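Local coordinates for ribulose bisphosphate carboxylase (Hyperthermus butylicus DSM 5456, PDB 6HUN), which probably catalyses the magnesium-dependent addition of CO2 and water to ribulose 1,5-bisphosphate, giving two molecules of 3-phosphoglycerate, as part of archaeal AMP degradation, at residues A173-P178 with K203-F208; Y182-Y187 with P212-E217; G239-V244 with N263-I268; F377-G382 with D399-V404. All coordinates share one frame; numbering follows the deposited sequence.

Interaction 1 (A173-P178 with K203-F208); sequences ATVPKP and KDDENF
Two flat groups are met from above their planes: the Thr174 carbonyl by Lys203 N, and the Asp205 carboxylate, obliquely, by Val175 CG1. They lie where the first two strands of the TIM barrel run out into catalytic loops. Lys203 N donates to Thr174 O at 3.0 Å from 38° out of the carbonyl plane, so no lone pair is used. The Lys203 carbonyl oxygen is buried with no hydrogen-bonding partner and meets only carbon here: Val175 CA approaches Lys203 O at 3.4 Å in a CA-H...O contact, and Pro176 CD touches the same oxygen. The two Val175 branches divide the work. The Val175 and Asp205 side chains cross at about a right angle, CG1, anti to the backbone N (chi1 -177°), making the touch, while CG2 packs on the aliphatic stem of Lys203. That stem is extended through chi3 and carries NZ to Gln403 and close to a bound calcium ion. Lys203, Asp205 and Glu206 are the predicted magnesium ligands, the lysine through a carbamate absent here; both acids also form salt bridges with Lys179. At the carboxylate, Val175 CG1 rests 3.4 Å from Asp205 OD1.

Interaction 2 (Y182-Y187 with P212-E217); sequences YTPEEY and PFCRFE
Glu186 OE1 is the best-held polar atom, gripped at least twice: Thr183 N donates to Glu186 OE1 at 3.0 Å, almost straight at 170° and from above the carboxylate plane, and a further partner outside the two segments also bonds to it. In return, Glu186 N donates to Thr183 OG1 at 3.4 Å, a weak bond. The exchange is a capping box that opens helix 184-196, the first helix of the TIM barrel. The other carboxylate oxygen, OE2, bonds to Ser79 OG of the second subunit. Tyr187 N, donating to Thr183 O, starts the helical bonding.

No hydrogen bond spans the two segments; their meeting is one of packing, at the entrance to the second barrel helix, 216-234. The carbonyl oxygen of Tyr182 is buried without a polar partner and points into carbon and sulphur. The Phe213 ring presents its edge, with CE1 lying 3.5 Å from Tyr182 O near the ring plane, and Cys214 CB approaches Tyr182 O equally closely. Phe213 takes the crowded first torsion, with CG between the backbone N and the carbonyl carbon (chi1 71°). Beyond this contact its ring meets Trp80 of the second subunit, so the corner belongs to the dimer interface as well. Cys214, by contrast, has SG anti to the backbone N (chi1 -162°), which sets the sulphur over one face of the Pro184 ring. Cys214 SG is 3.6 Å from Pro184 N and 3.7 Å from both Pro184 CG and Pro184 CD.

Interaction 3 (G239-V244 with N263-I268); sequences GYLANV and NKFIMI
Met267 reaches across the two parallel strands of a beta-alpha-beta unit of the TIM barrel, 239-243 and 265-269, which helix 248-260 connects. Its CB sits 3.7 Å from Ala242 O and also faces Leu241 CB. CG is anti to the backbone N (chi1 172°), so the extended chain brings SD towards Leu241 O. A bend at chi3 (145°) then lays the CE methyl 3.4 Å from Asn243 ND2, in an amide whose ND2 bonds to Asp205 O and whose OD1 bonds to Thr245 OG1. The side chain also packs on Lys203 and His295, lining the predicted active site.

The strands are held at both ends of the contact. Near its start, Asn263 stands in for a backbone partner: its OD1 accepts from Tyr240 N on a lone pair, and its ND2 donates in plane to Tyr240 O at 2.7 Å. An inverse gamma turn centred on Leu241 lies between this grip and the Asn243-Met267 bridge. Leu241 and Phe265 lie side by side, pointing the same way, with Leu241 CD2 3.6 Å from Phe265 CD1. In the bridge, Met267 N donates to Ala242 O at 2.8 Å, and Val244 N returns to Met267 O at 2.9 Å, nearly along the C=O axis.

Interaction 4 (F377-G382 with D399-V404); sequences FPVASG and DIIMQV
Phe377 and Ile401 cross at about a right angle, the isoleucine reaching over one face of the ring. Ile401 CG1 stands 4.2 Å from the centroid of the Phe377 ring, 26° off its normal, a CH-pi contact, while CD1, further out on an extended chain, touches Phe377 CB. The ring's edge is pressed in plane against the peptide between Asp399 and Ile400. Ile401 also crosses Val379 obliquely, its CB meeting Val379 CG2. Ser381 CB and Gln403 CB touch at 3.8 Å. Beyond them the two side chains diverge: Ser381 OG goes to His328, and the extended Gln403 chain points OE1 at Lys203 NZ. Residues 381-382 and 403-404 belong to the predicted substrate site.

Parallel bonding fixes this register. Ile401 N donates to Pro378 O at 2.9 Å, Ala380 N to Ile401 O at 2.8 Å, and Gln403 N to Ala380 O at 2.8 Å, each nearly along the C=O axis. Past the strands, a water accepts from Gly382 N and donates to Gln403 O. These are the last two strands of the TIM barrel: 326-328 flanks one and 171-174 the other, Met402 and Ala380 pack on helix 389-396, and Phe377 lies against helix 156-164.

From the N terminus, interaction 1 opens on the first barrel strand and interaction 2 opens beyond it, before interaction 1 closes at the end of the second strand; interaction 2 closes at the head of the second helix. The two therefore cross, and Lys177 O meeting Tyr182 OH joins them. Interactions 3 and 4 follow in series, closing the strand three to four and strand seven to eight units. Asp204 ties interaction 1 to interaction 3 through Tyr240 and Asn243, while Ala173, bonding to Met402 and Val404, joins the first strand to the last and completes the barrel. Interactions 1 and 2 also face the second subunit; interactions 3 and 4 do not.

Interaction 1 (A173-P178 with K203-F208)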
loop_
_atom_site.group_PDB
_atom_site.type_symbol
_atom_site.label_atom_id
_atom_site.label_comp_id
_atom_site.label_asym_id
_atom_site.label_seq_id
_atom_site.Cartn_x
_atom_site.Cartn_y
_atom_site.Cartn_z
ATOM N N ALA A 173 -10.375 6.642 23.896
ATOM C CA ALA A 173 -9.428 5.542 23.702
ATOM C C ALA A 173 -8.038 5.948 24.185
ATOM O O ALA A 173 -7.684 7.128 24.147
ATOM C CB ALA A 173 -9.380 5.149 22.219
ATOM N N THR A 174 -7.254 4.976 24.662
ATOM C CA THR A 174 -5.870 5.210 25.092
ATOM C C THR A 174 -4.969 4.078 24.623
ATOM O O THR A 174 -5.293 2.915 24.858
ATOM C CB THR A 174 -5.746 5.299 26.613
ATOM O OG1 THR A 174 -6.404 6.480 27.056
ATOM C CG2 THR A 174 -4.262 5.368 27.048
ATOM N N VAL A 175 -3.839 4.430 24.020
ATOM C CA VAL A 175 -2.699 3.533 23.801
ATOM C C VAL A 175 -1.721 3.610 24.977
ATOM O O VAL A 175 -1.294 4.708 25.372
ATOM C CB VAL A 175 -1.977 3.880 22.494
ATOM C CG1 VAL A 175 -0.810 2.897 22.218
ATOM C CG2 VAL A 175 -2.964 3.931 21.351
ATOM N N PRO A 176 -1.343 2.472 25.560
ATOM C CA PRO A 176 -0.331 2.463 26.622
ATOM C C PRO A 176 0.952 3.180 26.232
ATOM O O PRO A 176 1.304 3.321 25.062
ATOM C CB PRO A 176 -0.070 0.968 26.845
ATOM C CG PRO A 176 -1.340 0.303 26.437
ATOM C CD PRO A 176 -1.924 1.138 25.328
ATOM N N LYS A 177 1.654 3.648 27.248
ATOM C CA LYS A 177 2.985 4.159 27.075
ATOM C C LYS A 177 3.897 3.389 28.017
ATOM O O LYS A 177 3.552 3.217 29.195
ATOM C CB LYS A 177 3.066 5.663 27.364
ATOM C CG LYS A 177 2.323 6.535 26.363
ATOM C CD LYS A 177 2.355 8.021 26.784
ATOM C CE LYS A 177 3.736 8.693 26.555
ATOM N NZ LYS A 177 3.935 9.117 25.134
ATOM N N PRO A 178 5.047 2.877 27.540
ATOM C CA PRO A 178 5.485 2.953 26.135
ATOM C C PRO A 178 4.667 2.025 25.255
ATOM O O PRO A 178 4.007 1.129 25.800
ATOM C CB PRO A 178 6.938 2.500 26.205
ATOM C CG PRO A 178 6.956 1.564 27.419
ATOM C CD PRO A 178 6.023 2.175 28.398
ATOM N N LYS A 203 -6.220 0.517 23.389
ATOM C CA LYS A 203 -5.855 0.368 21.978
ATOM C C LYS A 203 -4.422 -0.079 21.853
ATOM O O LYS A 203 -3.520 0.545 22.416
ATOM C CB LYS A 203 -6.057 1.690 21.242
ATOM C CG LYS A 203 -5.825 1.730 19.717
ATOM C CD LYS A 203 -6.040 3.215 19.339
ATOM C CE LYS A 203 -5.878 3.474 17.862
ATOM N NZ LYS A 203 -4.688 4.329 17.502
ATOM N N ASP A 204 -4.194 -1.115 21.042
ATOM C CA ASP A 204 -2.835 -1.498 20.741
ATOM C C ASP A 204 -2.196 -0.432 19.877
ATOM O O ASP A 204 -2.868 0.219 19.072
ATOM C CB ASP A 204 -2.819 -2.810 19.934
ATOM C CG ASP A 204 -2.947 -4.037 20.777
ATOM O OD1 ASP A 204 -2.900 -3.983 22.070
ATOM O OD2 ASP A 204 -3.123 -5.086 20.113
ATOM N N ASP A 205 -0.883 -0.310 19.946
ATOM C CA ASP A 205 -0.305 0.590 18.959
ATOM C C ASP A 205 -0.146 -0.134 17.619
ATOM O O ASP A 205 -0.295 -1.356 17.523
ATOM C CB ASP A 205 1.015 1.163 19.458
ATOM C CG ASP A 205 1.241 2.605 18.988
ATOM O OD1 ASP A 205 0.307 3.437 19.060
ATOM O OD2 ASP A 205 2.352 2.910 18.529
ATOM N N GLU A 206 0.130 0.652 16.550
ATOM C CA GLU A 206 0.114 0.129 15.183
ATOM C C GLU A 206 1.152 -0.955 14.941
ATOM O O GLU A 206 0.969 -1.784 14.032
ATOM C CB GLU A 206 0.307 1.283 14.182
ATOM C CG GLU A 206 1.723 1.823 14.111
ATOM C CD GLU A 206 2.107 2.677 15.297
ATOM O OE1 GLU A 206 3.335 2.864 15.500
ATOM O OE2 GLU A 206 1.193 3.155 16.027
ATOM N N ASN A 207 2.214 -1.005 15.706
ATOM C CA ASN A 207 3.240 -1.997 15.404
ATOM C C ASN A 207 3.196 -3.144 16.387
ATOM O O ASN A 207 4.090 -3.987 16.407
ATOM C CB ASN A 207 4.644 -1.350 15.298
ATOM C CG ASN A 207 5.146 -0.785 16.589
ATOM O OD1 ASN A 207 4.398 -0.670 17.540
ATOM N ND2 ASN A 207 6.439 -0.465 16.650
ATOM N N PHE A 208 2.143 -3.211 17.198
ATOM C CA PHE A 208 1.940 -4.378 18.051
ATOM C C PHE A 208 1.288 -5.441 17.185
ATOM O O PHE A 208 0.374 -5.131 16.413
ATOM C CB PHE A 208 1.055 -4.026 19.225
ATOM C CG PHE A 208 1.415 -4.737 20.484
ATOM C CD1 PHE A 208 2.331 -5.792 20.472
ATOM C CD2 PHE A 208 0.814 -4.388 21.681
ATOM C CE1 PHE A 208 2.667 -6.487 21.622
ATOM C CE2 PHE A 208 1.139 -5.075 22.839
ATOM C CZ PHE A 208 2.074 -6.140 22.805
#

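Interaction 2 (Y182-Y187 with P212-E217)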
loop_
_atom_site.group_PDB
_atom_site.type_symbol
_atom_site.label_atom_id
_atom_site.label_comp_id
_atom_site.label_asym_id
_atom_site.label_seq_id
_atom_site.Cartn_x
_atom_site.Cartn_y
_atom_site.Cartn_z
ATOM N N TYR A 182 6.051 -4.371 27.238
ATOM C CA TYR A 182 5.302 -5.043 28.291
ATOM C C TYR A 182 5.148 -6.535 27.983
ATOM O O TYR A 182 4.839 -6.923 26.849
ATOM C CB TYR A 182 3.915 -4.392 28.440
ATOM C CG TYR A 182 3.930 -2.992 29.032
ATOM C CD1 TYR A 182 4.353 -2.789 30.343
ATOM C CD2 TYR A 182 3.532 -1.878 28.284
ATOM C CE1 TYR A 182 4.380 -1.526 30.902
ATOM C CE2 TYR A 182 3.560 -0.589 28.836
ATOM C CZ TYR A 182 3.986 -0.426 30.148
ATOM O OH TYR A 182 4.033 0.820 30.755
ATOM N N THR A 183 5.342 -7.372 28.999
ATOM C CA THR A 183 4.909 -8.760 28.889
ATOM C C THR A 183 3.379 -8.820 28.951
ATOM O O THR A 183 2.721 -7.827 29.279
ATOM C CB THR A 183 5.548 -9.613 29.987
ATOM O OG1 THR A 183 5.142 -9.126 31.270
ATOM C CG2 THR A 183 7.062 -9.571 29.875
ATOM N N PRO A 184 2.773 -9.958 28.587
ATOM C CA PRO A 184 1.312 -10.047 28.718
ATOM C C PRO A 184 0.830 -9.679 30.112
ATOM O O PRO A 184 -0.080 -8.846 30.233
ATOM C CB PRO A 184 1.028 -11.502 28.357
ATOM C CG PRO A 184 2.112 -11.838 27.357
ATOM C CD PRO A 184 3.330 -11.123 27.862
ATOM N N GLU A 185 1.453 -10.234 31.163
ATOM C CA GLU A 185 1.053 -9.899 32.532
ATOM C C GLU A 185 1.119 -8.391 32.751
ATOM O O GLU A 185 0.142 -7.778 33.204
ATOM C CB GLU A 185 1.924 -10.664 33.547
ATOM C CG GLU A 185 3.442 -10.434 33.374
ATOM C CD GLU A 185 4.211 -11.554 32.614
ATOM O OE1 GLU A 185 5.216 -12.063 33.163
ATOM O OE2 GLU A 185 3.818 -11.914 31.472
ATOM N N GLU A 186 2.242 -7.768 32.363
ATOM C CA GLU A 186 2.427 -6.337 32.594
ATOM C C GLU A 186 1.429 -5.513 31.792
ATOM O O GLU A 186 0.792 -4.601 32.328
ATOM C CB GLU A 186 3.869 -5.921 32.279
ATOM C CG GLU A 186 4.920 -6.578 33.189
ATOM C CD GLU A 186 6.336 -6.603 32.585
ATOM O OE1 GLU A 186 6.530 -6.094 31.445
ATOM O OE2 GLU A 186 7.259 -7.133 33.258
ATOM N N TYR A 187 1.266 -5.827 30.501
ATOM C CA TYR A 187 0.268 -5.126 29.689
ATOM C C TYR A 187 -1.139 -5.195 30.292
ATOM O O TYR A 187 -1.914 -4.236 30.188
ATOM C CB TYR A 187 0.254 -5.720 28.293
ATOM C CG TYR A 187 -0.248 -4.794 27.220
ATOM C CD1 TYR A 187 -1.419 -5.083 26.526
ATOM C CD2 TYR A 187 0.460 -3.646 26.877
ATOM C CE1 TYR A 187 -1.869 -4.258 25.503
ATOM C CE2 TYR A 187 0.012 -2.822 25.838
ATOM C CZ TYR A 187 -1.166 -3.136 25.179
ATOM O OH TYR A 187 -1.656 -2.339 24.151
ATOM N N PRO A 212 7.485 -12.204 19.893
ATOM C CA PRO A 212 7.718 -13.206 20.940
ATOM C C PRO A 212 7.608 -12.689 22.370
ATOM O O PRO A 212 7.218 -13.451 23.272
ATOM C CB PRO A 212 9.139 -13.696 20.622
ATOM C CG PRO A 212 9.223 -13.576 19.147
ATOM C CD PRO A 212 8.454 -12.328 18.780
ATOM N N PHE A 213 7.964 -11.429 22.627
ATOM C CA PHE A 213 7.958 -11.000 24.021
ATOM C C PHE A 213 6.546 -10.840 24.566
ATOM O O PHE A 213 6.383 -10.737 25.785
ATOM C CB PHE A 213 8.746 -9.696 24.195
ATOM C CG PHE A 213 8.060 -8.498 23.613
ATOM C CD1 PHE A 213 7.206 -7.722 24.388
ATOM C CD2 PHE A 213 8.263 -8.147 22.283
ATOM C CE1 PHE A 213 6.562 -6.622 23.855
ATOM C CE2 PHE A 213 7.617 -7.030 21.733
ATOM C CZ PHE A 213 6.755 -6.287 22.530
ATOM N N CYS A 214 5.536 -10.859 23.696
ATOM C CA CYS A 214 4.139 -10.603 24.042
ATOM C C CYS A 214 3.231 -11.098 22.923
ATOM O O CYS A 214 2.707 -10.309 22.120
ATOM C CB CYS A 214 3.880 -9.110 24.283
ATOM S SG CYS A 214 2.334 -8.797 25.222
ATOM N N ARG A 215 3.051 -12.409 22.872
ATOM C CA ARG A 215 2.253 -13.022 21.832
ATOM C C ARG A 215 0.800 -12.616 21.934
ATOM O O ARG A 215 0.270 -12.334 23.028
ATOM C CB ARG A 215 2.368 -14.532 21.909
ATOM C CG ARG A 215 3.778 -14.905 21.982
ATOM C CD ARG A 215 4.375 -14.982 20.603
ATOM N NE ARG A 215 5.702 -15.569 20.690
ATOM C CZ ARG A 215 5.950 -16.808 21.122
ATOM N NH1 ARG A 215 7.200 -17.252 21.181
ATOM N NH2 ARG A 215 4.958 -17.614 21.485
ATOM N N PHE A 216 0.140 -12.679 20.775
ATOM C CA PHE A 216 -1.204 -12.142 20.645
ATOM C C PHE A 216 -2.147 -12.800 21.639
ATOM O O PHE A 216 -2.854 -12.108 22.390
ATOM C CB PHE A 216 -1.728 -12.320 19.223
ATOM C CG PHE A 216 -3.091 -11.684 19.015
ATOM C CD1 PHE A 216 -3.195 -10.352 18.660
ATOM C CD2 PHE A 216 -4.258 -12.412 19.230
ATOM C CE1 PHE A 216 -4.447 -9.729 18.477
ATOM C CE2 PHE A 216 -5.509 -11.803 19.059
ATOM C CZ PHE A 216 -5.599 -10.476 18.687
ATOM N N GLU A 217 -2.135 -14.141 21.693
ATOM C CA GLU A 217 -3.115 -14.839 22.520
ATOM C C GLU A 217 -2.885 -14.561 23.996
ATOM O O GLU A 217 -3.834 -14.299 24.744
ATOM C CB GLU A 217 -3.090 -16.342 22.234
ATOM C CG GLU A 217 -3.857 -17.125 23.316
ATOM C CD GLU A 217 -4.676 -18.300 22.804
ATOM O OE1 GLU A 217 -4.351 -18.838 21.723
ATOM O OE2 GLU A 217 -5.625 -18.713 23.518
#

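Interaction 3 (G239-V244 with N263-I268)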
loop_
_atom_site.group_PDB
_atom_site.type_symbol
_atom_site.label_atom_id
_atom_site.label_comp_id
_atom_site.label_asym_id
_atom_site.label_seq_id
_atom_site.Cartn_x
_atom_site.Cartn_y
_atom_site.Cartn_z
ATOM N N GLY A 239 -14.013 -2.020 25.730
ATOM C CA GLY A 239 -13.592 -2.828 24.594
ATOM C C GLY A 239 -12.103 -2.703 24.371
ATOM O O GLY A 239 -11.465 -1.812 24.902
ATOM N N TYR A 240 -11.549 -3.605 23.529
ATOM C CA TYR A 240 -10.111 -3.636 23.268
ATOM C C TYR A 240 -9.897 -3.555 21.755
ATOM O O TYR A 240 -10.501 -4.343 21.016
ATOM C CB TYR A 240 -9.527 -4.940 23.824
ATOM C CG TYR A 240 -8.066 -5.209 23.601
ATOM C CD1 TYR A 240 -7.158 -4.183 23.359
ATOM C CD2 TYR A 240 -7.588 -6.519 23.587
ATOM C CE1 TYR A 240 -5.806 -4.463 23.148
ATOM C CE2 TYR A 240 -6.254 -6.804 23.384
ATOM C CZ TYR A 240 -5.373 -5.790 23.163
ATOM O OH TYR A 240 -4.052 -6.090 22.970
ATOM N N LEU A 241 -9.102 -2.585 21.292
ATOM C CA LEU A 241 -8.826 -2.491 19.844
ATOM C C LEU A 241 -7.560 -3.320 19.654
ATOM O O LEU A 241 -6.443 -2.812 19.709
ATOM C CB LEU A 241 -8.689 -1.034 19.361
ATOM C CG LEU A 241 -9.822 -0.048 19.727
ATOM C CD1 LEU A 241 -9.502 1.436 19.350
ATOM C CD2 LEU A 241 -11.174 -0.497 19.135
ATOM N N ALA A 242 -7.751 -4.623 19.442
ATOM C CA ALA A 242 -6.663 -5.586 19.357
ATOM C C ALA A 242 -6.112 -5.594 17.953
ATOM O O ALA A 242 -6.861 -5.778 16.987
ATOM C CB ALA A 242 -7.142 -7.000 19.705
ATOM N N ASN A 243 -4.802 -5.446 17.837
ATOM C CA ASN A 243 -4.180 -5.337 16.514
ATOM C C ASN A 243 -3.999 -6.742 15.908
ATOM O O ASN A 243 -3.171 -7.527 16.377
ATOM C CB ASN A 243 -2.862 -4.587 16.627
ATOM C CG ASN A 243 -2.396 -4.052 15.275
ATOM O OD1 ASN A 243 -2.768 -4.582 14.261
ATOM N ND2 ASN A 243 -1.665 -2.940 15.263
ATOM N N VAL A 244 -4.768 -7.041 14.866
ATOM C CA VAL A 244 -4.723 -8.348 14.190
ATOM C C VAL A 244 -3.917 -8.279 12.906
ATOM O O VAL A 244 -3.958 -9.224 12.091
ATOM C CB VAL A 244 -6.140 -8.900 13.919
ATOM C CG1 VAL A 244 -6.914 -9.126 15.232
ATOM C CG2 VAL A 244 -6.917 -7.930 12.991
ATOM N N ASN A 263 -14.689 -10.171 22.883
ATOM C CA ASN A 263 -14.356 -8.790 22.527
ATOM C C ASN A 263 -15.017 -8.450 21.193
ATOM O O ASN A 263 -15.226 -9.331 20.347
ATOM C CB ASN A 263 -12.834 -8.598 22.433
ATOM C CG ASN A 263 -12.425 -7.130 22.290
ATOM O OD1 ASN A 263 -12.685 -6.332 23.182
ATOM N ND2 ASN A 263 -11.759 -6.776 21.164
ATOM N N LYS A 264 -15.349 -7.166 21.003
ATOM C CA LYS A 264 -16.192 -6.753 19.893
ATOM C C LYS A 264 -15.428 -5.949 18.845
ATOM O O LYS A 264 -16.039 -5.510 17.860
ATOM C CB LYS A 264 -17.369 -5.939 20.373
ATOM C CG LYS A 264 -18.317 -6.780 21.305
ATOM C CD LYS A 264 -18.921 -7.896 20.463
ATOM C CE LYS A 264 -20.229 -7.423 19.799
ATOM N NZ LYS A 264 -20.866 -8.473 18.937
ATOM N N PHE A 265 -14.129 -5.803 19.013
ATOM C CA PHE A 265 -13.342 -4.930 18.138
ATOM C C PHE A 265 -12.069 -5.639 17.675
ATOM O O PHE A 265 -11.424 -6.369 18.452
ATOM C CB PHE A 265 -12.920 -3.655 18.847
ATOM C CG PHE A 265 -14.058 -2.820 19.333
ATOM C CD1 PHE A 265 -14.495 -1.738 18.554
ATOM C CD2 PHE A 265 -14.667 -3.088 20.563
ATOM C CE1 PHE A 265 -15.524 -0.945 18.954
ATOM C CE2 PHE A 265 -15.719 -2.245 21.013
ATOM C CZ PHE A 265 -16.132 -1.176 20.169
ATOM N N ILE A 266 -11.656 -5.343 16.421
ATOM C CA ILE A 266 -10.318 -5.662 15.927
ATOM C C ILE A 266 -9.765 -4.393 15.307
ATOM O O ILE A 266 -10.528 -3.539 14.844
ATOM C CB ILE A 266 -10.310 -6.848 14.902
ATOM C CG1 ILE A 266 -11.283 -6.532 13.754
ATOM C CG2 ILE A 266 -10.704 -8.136 15.682
ATOM C CD1 ILE A 266 -11.279 -7.548 12.500
ATOM N N MET A 267 -8.441 -4.256 15.319
ATOM C CA MET A 267 -7.753 -3.199 14.607
ATOM C C MET A 267 -6.892 -3.807 13.519
ATOM O O MET A 267 -6.246 -4.838 13.744
ATOM C CB MET A 267 -6.878 -2.382 15.584
ATOM C CG MET A 267 -5.969 -1.369 14.921
ATOM S SD MET A 267 -5.222 -0.559 16.394
ATOM C CE MET A 267 -3.576 -0.217 15.834
ATOM N N ILE A 268 -6.828 -3.118 12.374
ATOM C CA ILE A 268 -5.993 -3.561 11.252
ATOM C C ILE A 268 -5.309 -2.349 10.623
ATOM O O ILE A 268 -5.906 -1.264 10.489
ATOM C CB ILE A 268 -6.780 -4.350 10.217
ATOM C CG1 ILE A 268 -5.796 -4.847 9.130
ATOM C CG2 ILE A 268 -7.863 -3.485 9.538
ATOM C CD1 ILE A 268 -6.384 -5.948 8.343
#

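Interaction 4 (F377-G382 with D399-V404)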
loop_
_atom_site.group_PDB
_atom_site.type_symbol
_atom_site.label_atom_id
_atom_site.label_comp_id
_atom_site.label_asym_id
_atom_site.label_seq_id
_atom_site.Cartn_x
_atom_site.Cartn_y
_atom_site.Cartn_z
ATOM N N PHE A 377 -16.808 6.397 12.509
ATOM C CA PHE A 377 -16.305 7.270 13.603
ATOM C C PHE A 377 -14.969 7.897 13.219
ATOM O O PHE A 377 -13.975 7.181 13.101
ATOM C CB PHE A 377 -16.084 6.464 14.882
ATOM C CG PHE A 377 -17.158 6.620 15.930
ATOM C CD1 PHE A 377 -17.504 7.896 16.456
ATOM C CD2 PHE A 377 -17.810 5.498 16.411
ATOM C CE1 PHE A 377 -18.499 8.038 17.447
ATOM C CE2 PHE A 377 -18.800 5.627 17.368
ATOM C CZ PHE A 377 -19.165 6.871 17.877
ATOM N N PRO A 378 -14.874 9.212 13.100
ATOM C CA PRO A 378 -13.561 9.839 12.963
ATOM C C PRO A 378 -12.850 9.713 14.294
ATOM O O PRO A 378 -13.473 9.814 15.369
ATOM C CB PRO A 378 -13.877 11.318 12.658
ATOM C CG PRO A 378 -15.312 11.374 12.381
ATOM C CD PRO A 378 -15.988 10.174 13.031
ATOM N N VAL A 379 -11.544 9.526 14.218
ATOM C CA VAL A 379 -10.703 9.449 15.401
ATOM C C VAL A 379 -9.837 10.700 15.461
ATOM O O VAL A 379 -9.179 11.054 14.474
ATOM C CB VAL A 379 -9.856 8.175 15.366
ATOM C CG1 VAL A 379 -8.846 8.179 16.517
ATOM C CG2 VAL A 379 -10.810 6.949 15.329
ATOM N N ALA A 380 -9.876 11.381 16.602
ATOM C CA ALA A 380 -9.040 12.562 16.813
ATOM C C ALA A 380 -7.902 12.216 17.764
ATOM O O ALA A 380 -8.082 11.465 18.731
ATOM C CB ALA A 380 -9.876 13.710 17.373
ATOM N N SER A 381 -6.732 12.771 17.509
ATOM C CA SER A 381 -5.588 12.441 18.338
ATOM C C SER A 381 -4.545 13.514 18.108
ATOM O O SER A 381 -4.618 14.270 17.139
ATOM C CB SER A 381 -5.014 11.071 17.987
ATOM O OG SER A 381 -4.048 11.253 16.973
ATOM N N GLY A 382 -3.553 13.536 18.980
ATOM C CA GLY A 382 -2.516 14.558 18.888
ATOM C C GLY A 382 -2.320 15.334 20.159
ATOM O O GLY A 382 -2.550 16.548 20.213
ATOM N N ASP A 399 -19.714 13.085 17.672
ATOM C CA ASP A 399 -19.566 11.738 17.115
ATOM C C ASP A 399 -18.125 11.517 16.650
ATOM O O ASP A 399 -17.806 11.473 15.450
ATOM C CB ASP A 399 -20.573 11.503 15.990
ATOM C CG ASP A 399 -21.956 11.146 16.504
ATOM O OD1 ASP A 399 -22.093 10.799 17.704
ATOM O OD2 ASP A 399 -22.908 11.212 15.700
ATOM N N ILE A 400 -17.234 11.356 17.648
ATOM C CA ILE A 400 -15.811 11.127 17.430
ATOM C C ILE A 400 -15.315 10.160 18.487
ATOM O O ILE A 400 -15.886 10.037 19.570
ATOM C CB ILE A 400 -14.955 12.428 17.522
ATOM C CG1 ILE A 400 -15.075 13.040 18.928
ATOM C CG2 ILE A 400 -15.411 13.419 16.496
ATOM C CD1 ILE A 400 -14.290 14.359 19.088
ATOM N N ILE A 401 -14.168 9.559 18.200
ATOM C CA ILE A 401 -13.358 8.880 19.195
ATOM C C ILE A 401 -12.142 9.760 19.454
ATOM O O ILE A 401 -11.462 10.178 18.516
ATOM C CB ILE A 401 -12.948 7.481 18.713
ATOM C CG1 ILE A 401 -14.191 6.637 18.442
ATOM C CG2 ILE A 401 -12.001 6.857 19.755
ATOM C CD1 ILE A 401 -13.835 5.395 17.557
ATOM N N MET A 402 -11.908 10.139 20.724
ATOM C CA MET A 402 -10.696 10.865 21.058
ATOM C C MET A 402 -9.664 9.940 21.661
ATOM O O MET A 402 -9.946 9.198 22.602
ATOM C CB MET A 402 -11.010 12.007 22.038
ATOM C CG MET A 402 -12.370 12.550 21.783
ATOM S SD MET A 402 -12.704 14.144 22.718
ATOM C CE MET A 402 -11.598 15.158 21.815
ATOM N N GLN A 403 -8.463 9.991 21.123
ATOM C CA GLN A 403 -7.376 9.256 21.722
ATOM C C GLN A 403 -6.660 10.171 22.696
ATOM O O GLN A 403 -6.172 11.242 22.315
ATOM C CB GLN A 403 -6.465 8.733 20.614
ATOM C CG GLN A 403 -5.502 7.728 21.052
ATOM C CD GLN A 403 -4.721 7.242 19.856
ATOM O OE1 GLN A 403 -5.319 6.848 18.875
ATOM N NE2 GLN A 403 -3.388 7.339 19.908
ATOM N N VAL A 404 -6.629 9.782 23.959
ATOM C CA VAL A 404 -6.242 10.748 24.977
ATOM C C VAL A 404 -5.170 10.140 25.852
ATOM O O VAL A 404 -5.199 10.300 27.085
ATOM C CB VAL A 404 -7.432 11.235 25.846
ATOM C CG1 VAL A 404 -8.361 12.128 25.062
ATOM C CG2 VAL A 404 -8.216 10.057 26.496
HETATM O O HOH W 1 -4.179 12.715 21.634
#